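Local coordinates for Tat (Twin-arginine translocation) pathway signal sequence containing protein (Mycobacterium tuberculosis, PDB 5IMU) that is of unknown function but is probably exported by the twin-arginine route, represented here by a C-terminal fragment with an alpha/beta/alpha sandwich and a helical bundle, at residues T44-D49 with V59-N64; D78-L83 with V89-S94; P119-D122 with P126-V129; N158-L163 with A197-Q202; E172-A177 with T184-W189. All coordinates share one frame; numbering follows the deposited sequence.

The five contacts divide between two parts of the fragment. Interactions 1 and 2 belong to the alpha/beta/alpha sandwich and touch each other through packing such as L45 against L83; interactions 3, 4 and 5 belong to the helical bundle. Interactions 4 and 5 join the same two helices, 157-177 and 183-199, at different levels, and L128 and L198 bring interactions 3 and 4 together. Burial goes with chemistry here. Interaction 5 is buried and purely apolar, and interactions 2 and 4, partly buried, also meet through hydrocarbon. Interaction 1 combines a buried leucine pair with a potassium site. Interaction 3, at the surface, rests on a hydroxyl and a backbone carbonyl.

Interaction 1: T44-D49 with V59-N64; sequences TLLVTD and VRLPAN. With K (potassium ion), chain B.
L46 lays its CD2 methyl against the CD2 methyl of L61, at 3.5 Å, and the two side chains cross obliquely. L46 leaves strand 44-48 with CG anti to its backbone N (chi1 177°), while L61 holds CG beside its own N (chi1 -65°), and from these different starts each sends one branch toward the other segment. Both residues are buried, and no hydrogen bond joins the segments directly.

Some distance along, the character changes from greasy to polar. T44 OG1 gives its proton to a water at 2.7 Å, and that water in turn donates to N64 O at 3.1 Å, so one solvent molecule relays between a strand hydroxyl and a loop carbonyl. The same carbonyl oxygen, N64 O, is a ligand of the potassium ion at 2.9 Å. N64 has a positive phi (66°), an unusual backbone turn at the residue whose carbonyl serves the metal. A second water lies 3.0 Å from the potassium, and T66 OG1 is a further ligand; T44 is also part of this site. R16 hydrogen-bonds to T44 OG1, which probably helps to place the hydroxyl.

Around this pair the alpha/beta/alpha sandwich closes in. V24 of helix 6-27 packs on L46 and P62, whereas L45 and V47 meet L83 of helix 79-83. T44 and L46 make backbone bonds to T66, and L45 and V47 bond to residues of strand 33-37. Strand 44-48 thus lies inside the sheet, between strands 33-37 and 65-67, and the loop of 59-64 leads into the latter.

Interaction 2: D78-L83 with V89-S94; sequences DVIDLL and VAAHES
This is a helix-on-sheet packing contact within an alpha/beta/alpha sandwich, made where the short helix 79-83 lies near strand 88-92, one of the two outermost strands of the sheet. The chain runs from strand 65-67 through this helix to strand 88-92, parallel to the first but separated from it by two other strands, which makes the connection a beta-alpha-beta crossover. Helix and strand axes approach to 9.9 Å, with 145° between their directions.

The meeting is entirely between apolar groups. V89 is the shared partner: its CG1 is 3.7 Å from L83 CD1 and 4.1 Å from I80 CD1, so one methyl branch faces two helix side chains one turn apart. That branch stands anti to the backbone N of V89. I80 and V89 cross at about a right angle, and I80 CD1 goes on to graze A91 CB at 4.4 Å, the next residue on this face of the strand. I80 is exposed and closes the outer margin of the contact, while L83 is buried and also packs on A34, L45 and V47 of the neighbouring strands.

On the opposite face of the strand A90 and H92 turn to helix 6-27, the other layer of the sandwich. H92 NE2 is hydrogen-bonded to P29 O.

The helix itself is started by D78 as N-cap. Its OD1 accepts the backbone N-H of D81 at 2.9 Å, in a fairly straight bond of 162° that reaches the oxygen from 43° out of the carboxylate plane.

Interaction 3: P119-D122 with P126-V129; sequences PKVD and PTLV
T127 turns its hydroxyl toward the backbone of D122, across the short corner that leads into helix 124-133. With chi1 at -63° its OG1 stands anti to its own carbonyl carbon and beside its backbone N, whereas CG2 is anti to that N; the polar branch therefore faces back toward the start of the helix. The carbonyl of D122 is aimed almost straight at it, with OG1 3.0 Å from D122 O and an angle near 156° at the oxygen. V121 comes to the same hydroxyl with a methyl, CG1 lying 4.3 Å from T127 OG1, and adds a little apolar cover on one flank.

The loop carrying these groups is fastened to helix 203-216 by N207, which binds V121 N and P119 O through its amide. V121 also touches A211, and T127 touches L210, so this surface contact lies where the loop meets two helices of the bundle.

T127 OG1 has a stronger carbonyl partner in E123 O, one helical turn back. Its single proton thus has two acceptors within reach, and the bond to D122 O is not settled; of the two, only the D122 bond would link the 119-122 loop to the helix.

Interaction 4: N158-L163 with A197-Q202; sequences NEAELL and ALIDEQ
I199 rests its CD1 methyl against both A160 and L163, the closer-packed part of the contact. CD1 of I199 is 4.0 Å from A160 CB, and the same CD1 also lies 4.0 Å from L163 CD2. The leucine and the isoleucine reach toward each other tip to tip. I199 achieves this by placing CG1 between its backbone N and carbonyl carbon, the crowded position (chi1 67°), and then extending CD1 outward (chi2 172°). A149 of helix 140-151 packs on I199 as well, while L163 is buried among L192, I195 and E196.

Helices 157-177 and 183-199 form a helical hairpin in the bundle, and here the second helix reaches its end. E201 takes a positive phi (63°) and closes a Schellman motif: Q202 N reaches A197 O at 2.8 Å and E201 N reaches L198 O at 3.0 Å. Q202 is then the N-cap of helix 203-216, which follows directly.

Away from these methyls the residues are exposed and mostly polar: N158 and E161 on the first helix, and D200 and E201 on the turn, make no contact across the interface.

Interaction 5: E172-A177 with T184-W189; sequences ESVLKA and TAVGDW
V174 sets CG1 anti to its backbone N (chi1 163°), with CG2 anti to the carbonyl carbon, which points CG1 at W189 and V186 and CG2 at A185. W189 has CG anti to its own N (chi1 -168°), which swings the indole across to helix 157-177. This is a buried packing contact in a helical hairpin: helices 157-177 and 183-199 run roughly antiparallel, with 145° between their directions and an axis separation of 9.7 Å here.

The closest touch is V174 CG2 to A185 CB at 3.6 Å, a branch set against a small residue where the backbones come nearest. V174 CG1 lies 3.9 Å from V186 CG2, the two side chains crossing at about a right angle. The same CG1 is also 3.9 Å from W189 CZ3 and meets the indole obliquely.

Beyond the pair, W189 stacks edge-to-face with W54, in the loop after strand 44-48, and is packed by I167, V170 and K171. D188 OD1 forms a salt bridge with R135, and D188 OD2 a hydrogen bond with S137 OG. L175 closes the array from the ring's edge, its CD2 lying near the indole plane, 4.2 Å from W189 CZ3.

Interaction 1: T44-D49 with V59-N64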
# COMPACT_ATOMS: atom_id res chain seq x y z
N THR A 44 14.88 4.63 -4.81
CA THR A 44 13.70 5.28 -5.36
C THR A 44 12.54 5.07 -4.40
O THR A 44 12.09 3.94 -4.18
CB THR A 44 13.36 4.72 -6.74
OG1 THR A 44 14.48 4.91 -7.63
CG2 THR A 44 12.14 5.42 -7.32
N LEU A 45 12.05 6.16 -3.82
CA LEU A 45 10.97 6.13 -2.84
C LEU A 45 9.64 6.41 -3.54
O LEU A 45 9.54 7.35 -4.33
CB LEU A 45 11.22 7.17 -1.74
CG LEU A 45 10.15 7.31 -0.65
CD1 LEU A 45 10.07 6.05 0.19
CD2 LEU A 45 10.45 8.53 0.21
N LEU A 46 8.63 5.60 -3.23
CA LEU A 46 7.30 5.72 -3.83
C LEU A 46 6.26 5.88 -2.74
O LEU A 46 6.25 5.11 -1.76
CB LEU A 46 6.98 4.50 -4.69
CG LEU A 46 5.58 4.48 -5.32
CD1 LEU A 46 5.40 5.65 -6.28
CD2 LEU A 46 5.34 3.16 -6.03
N VAL A 47 5.37 6.86 -2.89
CA VAL A 47 4.37 7.17 -1.88
C VAL A 47 3.03 7.47 -2.53
O VAL A 47 2.94 7.87 -3.69
CB VAL A 47 4.78 8.37 -0.99
CG1 VAL A 47 6.13 8.13 -0.33
CG2 VAL A 47 4.80 9.66 -1.81
N THR A 48 1.97 7.26 -1.75
CA THR A 48 0.68 7.91 -1.93
C THR A 48 0.26 8.47 -0.58
O THR A 48 0.74 8.03 0.46
CB THR A 48 -0.40 6.94 -2.46
OG1 THR A 48 -1.66 7.61 -2.51
CG2 THR A 48 -0.51 5.73 -1.54
N ASP A 49 -0.62 9.47 -0.61
CA ASP A 49 -1.09 10.08 0.63
C ASP A 49 -2.39 9.45 1.13
O ASP A 49 -3.06 10.03 1.99
CB ASP A 49 -1.27 11.59 0.44
CG ASP A 49 -2.32 11.95 -0.59
OD1 ASP A 49 -2.81 11.05 -1.31
OD2 ASP A 49 -2.67 13.15 -0.69
N VAL A 59 -2.62 -2.50 -6.07
CA VAL A 59 -1.63 -1.83 -6.90
C VAL A 59 -0.35 -2.65 -6.86
O VAL A 59 0.22 -2.88 -5.79
CB VAL A 59 -1.38 -0.39 -6.42
CG1 VAL A 59 -0.22 0.23 -7.20
CG2 VAL A 59 -2.63 0.44 -6.56
N ARG A 60 0.10 -3.09 -8.04
CA ARG A 60 1.37 -3.78 -8.17
C ARG A 60 2.49 -2.77 -8.40
O ARG A 60 2.31 -1.79 -9.12
CB ARG A 60 1.33 -4.79 -9.32
CG ARG A 60 0.16 -5.76 -9.24
CD ARG A 60 0.26 -6.64 -8.01
NE ARG A 60 1.30 -7.65 -8.15
CZ ARG A 60 1.88 -8.28 -7.13
NH1 ARG A 60 1.52 -7.99 -5.89
NH2 ARG A 60 2.81 -9.20 -7.36
N LEU A 61 3.66 -3.02 -7.76
CA LEU A 61 4.73 -2.04 -7.69
C LEU A 61 5.82 -2.33 -8.71
O LEU A 61 6.16 -3.50 -8.94
CB LEU A 61 5.35 -2.03 -6.29
CG LEU A 61 4.41 -1.55 -5.18
CD1 LEU A 61 5.01 -1.78 -3.81
CD2 LEU A 61 4.06 -0.08 -5.38
N PRO A 62 6.38 -1.28 -9.32
CA PRO A 62 7.53 -1.47 -10.21
C PRO A 62 8.74 -2.00 -9.45
O PRO A 62 8.84 -1.91 -8.22
CB PRO A 62 7.79 -0.06 -10.76
CG PRO A 62 6.49 0.64 -10.63
CD PRO A 62 5.85 0.09 -9.39
N ALA A 63 9.67 -2.57 -10.21
CA ALA A 63 10.88 -3.13 -9.63
C ALA A 63 11.71 -2.06 -8.93
O ALA A 63 11.76 -0.90 -9.36
CB ALA A 63 11.71 -3.81 -10.72
N ASN A 64 12.33 -2.45 -7.82
CA ASN A 64 13.37 -1.67 -7.14
C ASN A 64 12.86 -0.36 -6.56
O ASN A 64 13.58 0.63 -6.54
CB ASN A 64 14.55 -1.39 -8.08
CG ASN A 64 14.99 -2.62 -8.86
OD1 ASN A 64 15.22 -2.55 -10.06
ND2 ASN A 64 15.09 -3.75 -8.17
K K B . 14.82 1.77 -4.14
O HOH W 1 15.76 2.54 -7.55
O HOH W 2 17.44 0.41 -3.93

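Interaction 2: D78-L83 with V89-S94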
# COMPACT_ATOMS: atom_id res chain seq x y z
N ASP A 78 1.03 16.02 2.14
CA ASP A 78 0.80 15.67 0.75
C ASP A 78 1.95 14.79 0.24
O ASP A 78 2.92 14.52 0.95
CB ASP A 78 0.62 16.93 -0.10
CG ASP A 78 1.93 17.67 -0.35
OD1 ASP A 78 2.84 17.59 0.50
OD2 ASP A 78 2.04 18.33 -1.40
N VAL A 79 1.83 14.34 -1.01
CA VAL A 79 2.80 13.39 -1.55
C VAL A 79 4.19 14.02 -1.62
O VAL A 79 5.20 13.32 -1.46
CB VAL A 79 2.34 12.88 -2.93
CG1 VAL A 79 1.12 11.99 -2.78
CG2 VAL A 79 2.05 14.05 -3.87
N ILE A 80 4.27 15.33 -1.86
CA ILE A 80 5.58 15.98 -1.90
C ILE A 80 6.22 15.96 -0.51
O ILE A 80 7.39 15.61 -0.36
CB ILE A 80 5.44 17.42 -2.43
CG1 ILE A 80 4.64 17.43 -3.74
CG2 ILE A 80 6.82 18.02 -2.66
CD1 ILE A 80 5.24 16.59 -4.84
N ASP A 81 5.45 16.34 0.51
CA ASP A 81 5.95 16.29 1.88
C ASP A 81 6.36 14.87 2.28
O ASP A 81 7.36 14.68 2.97
CB ASP A 81 4.90 16.82 2.86
CG ASP A 81 4.70 18.32 2.75
OD1 ASP A 81 3.87 18.86 3.51
OD2 ASP A 81 5.37 18.96 1.91
N LEU A 82 5.59 13.87 1.84
CA LEU A 82 5.87 12.49 2.24
C LEU A 82 7.19 11.99 1.66
O LEU A 82 7.84 11.13 2.26
CB LEU A 82 4.72 11.58 1.82
CG LEU A 82 3.42 11.70 2.62
CD1 LEU A 82 2.33 10.84 2.01
CD2 LEU A 82 3.66 11.31 4.08
N LEU A 83 7.59 12.50 0.49
CA LEU A 83 8.85 12.07 -0.11
C LEU A 83 10.05 12.46 0.74
O LEU A 83 11.09 11.78 0.71
CB LEU A 83 9.01 12.65 -1.51
CG LEU A 83 8.26 12.00 -2.67
CD1 LEU A 83 8.60 12.72 -3.97
CD2 LEU A 83 8.61 10.53 -2.77
N VAL A 89 11.96 14.58 -8.42
CA VAL A 89 10.58 14.33 -8.03
C VAL A 89 9.71 14.18 -9.27
O VAL A 89 9.87 14.92 -10.25
CB VAL A 89 10.02 15.46 -7.14
CG1 VAL A 89 8.58 15.15 -6.72
CG2 VAL A 89 10.89 15.69 -5.93
N ALA A 90 8.80 13.21 -9.23
CA ALA A 90 7.69 13.10 -10.17
C ALA A 90 6.42 12.78 -9.38
O ALA A 90 6.48 12.18 -8.30
CB ALA A 90 7.93 12.02 -11.24
N ALA A 91 5.27 13.17 -9.92
CA ALA A 91 4.02 13.01 -9.19
C ALA A 91 2.85 12.83 -10.15
O ALA A 91 2.96 13.02 -11.36
CB ALA A 91 3.76 14.20 -8.26
N HIS A 92 1.72 12.44 -9.57
CA HIS A 92 0.44 12.29 -10.25
C HIS A 92 -0.64 12.82 -9.33
O HIS A 92 -0.73 12.41 -8.17
CB HIS A 92 0.17 10.82 -10.59
CG HIS A 92 -1.26 10.51 -10.90
ND1 HIS A 92 -1.79 10.59 -12.17
CD2 HIS A 92 -2.27 10.09 -10.10
CE1 HIS A 92 -3.07 10.24 -12.14
NE2 HIS A 92 -3.38 9.94 -10.89
N GLU A 93 -1.44 13.76 -9.82
CA GLU A 93 -2.56 14.28 -9.05
C GLU A 93 -3.78 13.39 -9.27
O GLU A 93 -4.04 12.94 -10.39
CB GLU A 93 -2.88 15.72 -9.43
CG GLU A 93 -3.97 16.38 -8.58
CD GLU A 93 -3.56 16.58 -7.12
OE1 GLU A 93 -2.35 16.51 -6.82
OE2 GLU A 93 -4.45 16.81 -6.28
N SER A 94 -4.51 13.14 -8.19
CA SER A 94 -5.66 12.25 -8.23
C SER A 94 -6.63 12.65 -9.34
O SER A 94 -6.95 13.83 -9.50
CB SER A 94 -6.38 12.25 -6.88
OG SER A 94 -6.85 13.54 -6.55

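Interaction 3: P119-D122 with P126-V129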
# COMPACT_ATOMS: atom_id res chain seq x y z
N PRO A 119 10.26 -5.44 9.93
CA PRO A 119 10.50 -6.59 10.82
C PRO A 119 9.20 -7.28 11.20
O PRO A 119 8.13 -6.67 11.22
CB PRO A 119 11.18 -5.95 12.04
CG PRO A 119 11.76 -4.67 11.54
CD PRO A 119 10.83 -4.19 10.46
N LYS A 120 9.31 -8.58 11.49
CA LYS A 120 8.15 -9.35 11.90
C LYS A 120 7.52 -8.75 13.15
O LYS A 120 8.20 -8.52 14.15
CB LYS A 120 8.55 -10.81 12.14
CG LYS A 120 7.39 -11.73 12.48
CD LYS A 120 7.83 -13.19 12.45
CE LYS A 120 6.80 -14.12 13.09
NZ LYS A 120 5.44 -13.95 12.51
N VAL A 121 6.21 -8.48 13.07
CA VAL A 121 5.48 -7.96 14.21
C VAL A 121 5.57 -8.94 15.37
O VAL A 121 5.52 -10.16 15.19
CB VAL A 121 4.02 -7.68 13.82
CG1 VAL A 121 3.14 -7.50 15.04
CG2 VAL A 121 3.94 -6.46 12.91
N ASP A 122 5.73 -8.41 16.58
CA ASP A 122 5.76 -9.25 17.77
C ASP A 122 4.40 -9.91 17.99
O ASP A 122 3.36 -9.26 17.90
CB ASP A 122 6.15 -8.43 19.00
CG ASP A 122 6.28 -9.28 20.25
OD1 ASP A 122 7.02 -10.28 20.21
OD2 ASP A 122 5.64 -8.95 21.27
N PRO A 126 -1.56 -13.59 17.79
CA PRO A 126 -2.39 -12.95 18.83
C PRO A 126 -2.67 -11.48 18.55
O PRO A 126 -3.76 -11.00 18.88
CB PRO A 126 -1.56 -13.13 20.10
CG PRO A 126 -0.78 -14.38 19.86
CD PRO A 126 -0.45 -14.37 18.39
N THR A 127 -1.72 -10.76 17.96
CA THR A 127 -1.94 -9.35 17.64
C THR A 127 -3.08 -9.18 16.65
O THR A 127 -3.93 -8.29 16.82
CB THR A 127 -0.65 -8.73 17.09
OG1 THR A 127 0.38 -8.77 18.09
CG2 THR A 127 -0.88 -7.29 16.67
N LEU A 128 -3.12 -10.01 15.61
CA LEU A 128 -4.19 -9.91 14.62
C LEU A 128 -5.54 -10.26 15.23
O LEU A 128 -6.54 -9.59 14.97
CB LEU A 128 -3.89 -10.81 13.42
CG LEU A 128 -4.77 -10.75 12.16
CD1 LEU A 128 -3.98 -11.27 10.97
CD2 LEU A 128 -6.05 -11.56 12.31
N VAL A 129 -5.59 -11.31 16.05
CA VAL A 129 -6.85 -11.74 16.64
C VAL A 129 -7.38 -10.67 17.59
O VAL A 129 -8.59 -10.42 17.65
CB VAL A 129 -6.67 -13.10 17.35
CG1 VAL A 129 -7.94 -13.49 18.10
CG2 VAL A 129 -6.30 -14.17 16.33

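Interaction 4: N158-L163 with A197-Q202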
# COMPACT_ATOMS: atom_id res chain seq x y z
N ASN A 158 -15.97 -20.35 -0.53
CA ASN A 158 -16.95 -19.28 -0.38
C ASN A 158 -16.51 -18.27 0.66
O ASN A 158 -16.91 -17.10 0.60
CB ASN A 158 -18.32 -19.86 -0.02
CG ASN A 158 -18.44 -20.19 1.46
OD1 ASN A 158 -18.96 -19.39 2.24
ND2 ASN A 158 -17.97 -21.36 1.84
N GLU A 159 -15.68 -18.69 1.62
CA GLU A 159 -15.18 -17.76 2.62
C GLU A 159 -14.08 -16.87 2.04
O GLU A 159 -14.01 -15.68 2.36
CB GLU A 159 -14.70 -18.53 3.85
CG GLU A 159 -15.85 -19.21 4.59
CD GLU A 159 -15.41 -20.22 5.63
OE1 GLU A 159 -14.23 -20.63 5.60
OE2 GLU A 159 -16.25 -20.60 6.47
N ALA A 160 -13.22 -17.44 1.19
CA ALA A 160 -12.25 -16.61 0.48
C ALA A 160 -12.94 -15.66 -0.48
O ALA A 160 -12.53 -14.50 -0.63
CB ALA A 160 -11.25 -17.50 -0.27
N GLU A 161 -14.01 -16.13 -1.14
CA GLU A 161 -14.75 -15.28 -2.07
C GLU A 161 -15.40 -14.11 -1.34
O GLU A 161 -15.35 -12.96 -1.81
CB GLU A 161 -15.79 -16.11 -2.81
CG GLU A 161 -15.21 -17.10 -3.80
CD GLU A 161 -16.24 -18.09 -4.31
OE1 GLU A 161 -17.23 -18.34 -3.60
OE2 GLU A 161 -16.05 -18.63 -5.42
N LEU A 162 -16.03 -14.38 -0.19
CA LEU A 162 -16.66 -13.32 0.58
C LEU A 162 -15.62 -12.33 1.10
O LEU A 162 -15.84 -11.11 1.07
CB LEU A 162 -17.48 -13.91 1.73
CG LEU A 162 -18.16 -12.93 2.68
CD1 LEU A 162 -19.03 -11.94 1.92
CD2 LEU A 162 -18.97 -13.68 3.72
N LEU A 163 -14.49 -12.84 1.60
CA LEU A 163 -13.43 -11.96 2.09
C LEU A 163 -12.97 -11.01 0.99
O LEU A 163 -12.84 -9.80 1.21
CB LEU A 163 -12.26 -12.79 2.61
CG LEU A 163 -11.00 -12.01 2.99
CD1 LEU A 163 -11.27 -11.04 4.13
CD2 LEU A 163 -9.87 -12.96 3.35
N ALA A 197 -3.91 -12.14 2.71
CA ALA A 197 -2.52 -12.55 2.50
C ALA A 197 -2.18 -13.77 3.34
O ALA A 197 -1.41 -14.64 2.92
CB ALA A 197 -1.58 -11.40 2.83
N LEU A 198 -2.77 -13.87 4.54
CA LEU A 198 -2.51 -15.00 5.42
C LEU A 198 -3.03 -16.30 4.81
O LEU A 198 -2.31 -17.30 4.73
CB LEU A 198 -3.14 -14.74 6.79
CG LEU A 198 -2.50 -15.34 8.04
CD1 LEU A 198 -0.99 -15.14 8.03
CD2 LEU A 198 -3.11 -14.72 9.28
N ILE A 199 -4.29 -16.31 4.35
CA ILE A 199 -4.83 -17.53 3.78
C ILE A 199 -4.18 -17.87 2.45
O ILE A 199 -4.24 -19.02 2.01
CB ILE A 199 -6.37 -17.46 3.63
CG1 ILE A 199 -6.79 -16.42 2.59
CG2 ILE A 199 -7.03 -17.18 4.97
CD1 ILE A 199 -8.27 -16.47 2.27
N ASP A 200 -3.53 -16.90 1.80
CA ASP A 200 -2.76 -17.15 0.59
C ASP A 200 -1.32 -17.56 0.87
O ASP A 200 -0.53 -17.67 -0.08
CB ASP A 200 -2.76 -15.90 -0.31
CG ASP A 200 -4.07 -15.69 -1.02
OD1 ASP A 200 -4.88 -16.64 -1.09
OD2 ASP A 200 -4.30 -14.57 -1.53
N GLU A 201 -0.95 -17.75 2.14
CA GLU A 201 0.41 -18.13 2.53
C GLU A 201 1.43 -17.05 2.18
O GLU A 201 2.60 -17.35 1.93
CB GLU A 201 0.83 -19.47 1.92
CG GLU A 201 0.22 -20.68 2.57
CD GLU A 201 0.79 -21.97 2.01
OE1 GLU A 201 -0.00 -22.90 1.71
OE2 GLU A 201 2.02 -22.06 1.86
N GLN A 202 1.02 -15.79 2.16
CA GLN A 202 1.95 -14.68 1.98
C GLN A 202 2.12 -13.95 3.31
O GLN A 202 1.72 -12.80 3.50
CB GLN A 202 1.46 -13.76 0.86
CG GLN A 202 1.63 -14.36 -0.53
CD GLN A 202 1.07 -13.48 -1.63
OE1 GLN A 202 -0.07 -13.02 -1.55
NE2 GLN A 202 1.86 -13.25 -2.67

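Interaction 5: E172-A177 with T184-W189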
# COMPACT_ATOMS: atom_id res chain seq x y z
N GLU A 172 -13.56 0.42 -2.60
CA GLU A 172 -14.38 1.38 -3.34
C GLU A 172 -14.98 2.42 -2.41
O GLU A 172 -15.10 3.60 -2.78
CB GLU A 172 -15.46 0.63 -4.11
CG GLU A 172 -14.91 -0.19 -5.25
CD GLU A 172 -14.11 0.66 -6.23
OE1 GLU A 172 -14.71 1.54 -6.88
OE2 GLU A 172 -12.88 0.47 -6.33
N SER A 173 -15.39 2.02 -1.20
CA SER A 173 -15.89 2.99 -0.23
C SER A 173 -14.83 4.05 0.07
O SER A 173 -15.12 5.25 0.07
CB SER A 173 -16.32 2.28 1.05
OG SER A 173 -16.77 3.20 2.02
N VAL A 174 -13.60 3.61 0.32
CA VAL A 174 -12.54 4.55 0.70
C VAL A 174 -12.15 5.44 -0.47
O VAL A 174 -12.06 6.67 -0.33
CB VAL A 174 -11.33 3.77 1.25
CG1 VAL A 174 -10.09 4.66 1.26
CG2 VAL A 174 -11.62 3.26 2.64
N LEU A 175 -11.91 4.84 -1.64
CA LEU A 175 -11.41 5.62 -2.76
C LEU A 175 -12.45 6.57 -3.34
O LEU A 175 -12.08 7.57 -3.95
CB LEU A 175 -10.87 4.69 -3.85
CG LEU A 175 -9.68 3.86 -3.37
CD1 LEU A 175 -9.03 3.11 -4.51
CD2 LEU A 175 -8.67 4.75 -2.65
N LYS A 176 -13.74 6.28 -3.14
CA LYS A 176 -14.76 7.23 -3.55
C LYS A 176 -14.89 8.38 -2.56
O LYS A 176 -15.28 9.49 -2.95
CB LYS A 176 -16.10 6.52 -3.73
CG LYS A 176 -16.16 5.62 -4.97
CD LYS A 176 -17.41 4.75 -4.98
CE LYS A 176 -17.48 3.89 -6.24
NZ LYS A 176 -17.62 4.72 -7.47
N ALA A 177 -14.57 8.15 -1.28
CA ALA A 177 -14.63 9.21 -0.29
C ALA A 177 -13.37 10.07 -0.30
O ALA A 177 -13.41 11.23 0.14
CB ALA A 177 -14.85 8.62 1.10
N THR A 184 -10.68 5.22 9.76
CA THR A 184 -11.38 4.06 10.28
C THR A 184 -11.60 3.01 9.19
O THR A 184 -11.27 1.83 9.37
CB THR A 184 -12.71 4.49 10.89
OG1 THR A 184 -12.50 4.97 12.22
CG2 THR A 184 -13.71 3.34 10.90
N ALA A 185 -12.14 3.43 8.05
CA ALA A 185 -12.38 2.49 6.96
C ALA A 185 -11.08 1.99 6.35
O ALA A 185 -11.01 0.84 5.89
CB ALA A 185 -13.25 3.15 5.88
N VAL A 186 -10.04 2.82 6.34
CA VAL A 186 -8.74 2.38 5.84
C VAL A 186 -8.18 1.28 6.74
O VAL A 186 -7.63 0.28 6.25
CB VAL A 186 -7.77 3.57 5.73
CG1 VAL A 186 -6.37 3.09 5.38
CG2 VAL A 186 -8.27 4.56 4.69
N GLY A 187 -8.31 1.44 8.05
CA GLY A 187 -7.86 0.41 8.97
C GLY A 187 -8.55 -0.92 8.73
O GLY A 187 -7.91 -1.98 8.75
N ASP A 188 -9.86 -0.89 8.49
CA ASP A 188 -10.59 -2.11 8.15
C ASP A 188 -10.03 -2.74 6.88
O ASP A 188 -9.84 -3.96 6.81
CB ASP A 188 -12.08 -1.81 7.99
CG ASP A 188 -12.76 -1.52 9.31
OD1 ASP A 188 -12.06 -1.41 10.34
OD2 ASP A 188 -14.01 -1.41 9.33
N TRP A 189 -9.79 -1.92 5.86
CA TRP A 189 -9.16 -2.38 4.62
C TRP A 189 -7.84 -3.10 4.91
O TRP A 189 -7.56 -4.17 4.36
CB TRP A 189 -8.94 -1.18 3.70
CG TRP A 189 -8.56 -1.48 2.28
CD1 TRP A 189 -8.35 -2.70 1.71
CD2 TRP A 189 -8.35 -0.51 1.24
NE1 TRP A 189 -8.02 -2.56 0.38
CE2 TRP A 189 -8.01 -1.22 0.07
CE3 TRP A 189 -8.41 0.88 1.19
CZ2 TRP A 189 -7.73 -0.58 -1.14
CZ3 TRP A 189 -8.14 1.52 -0.01
CH2 TRP A 189 -7.81 0.79 -1.15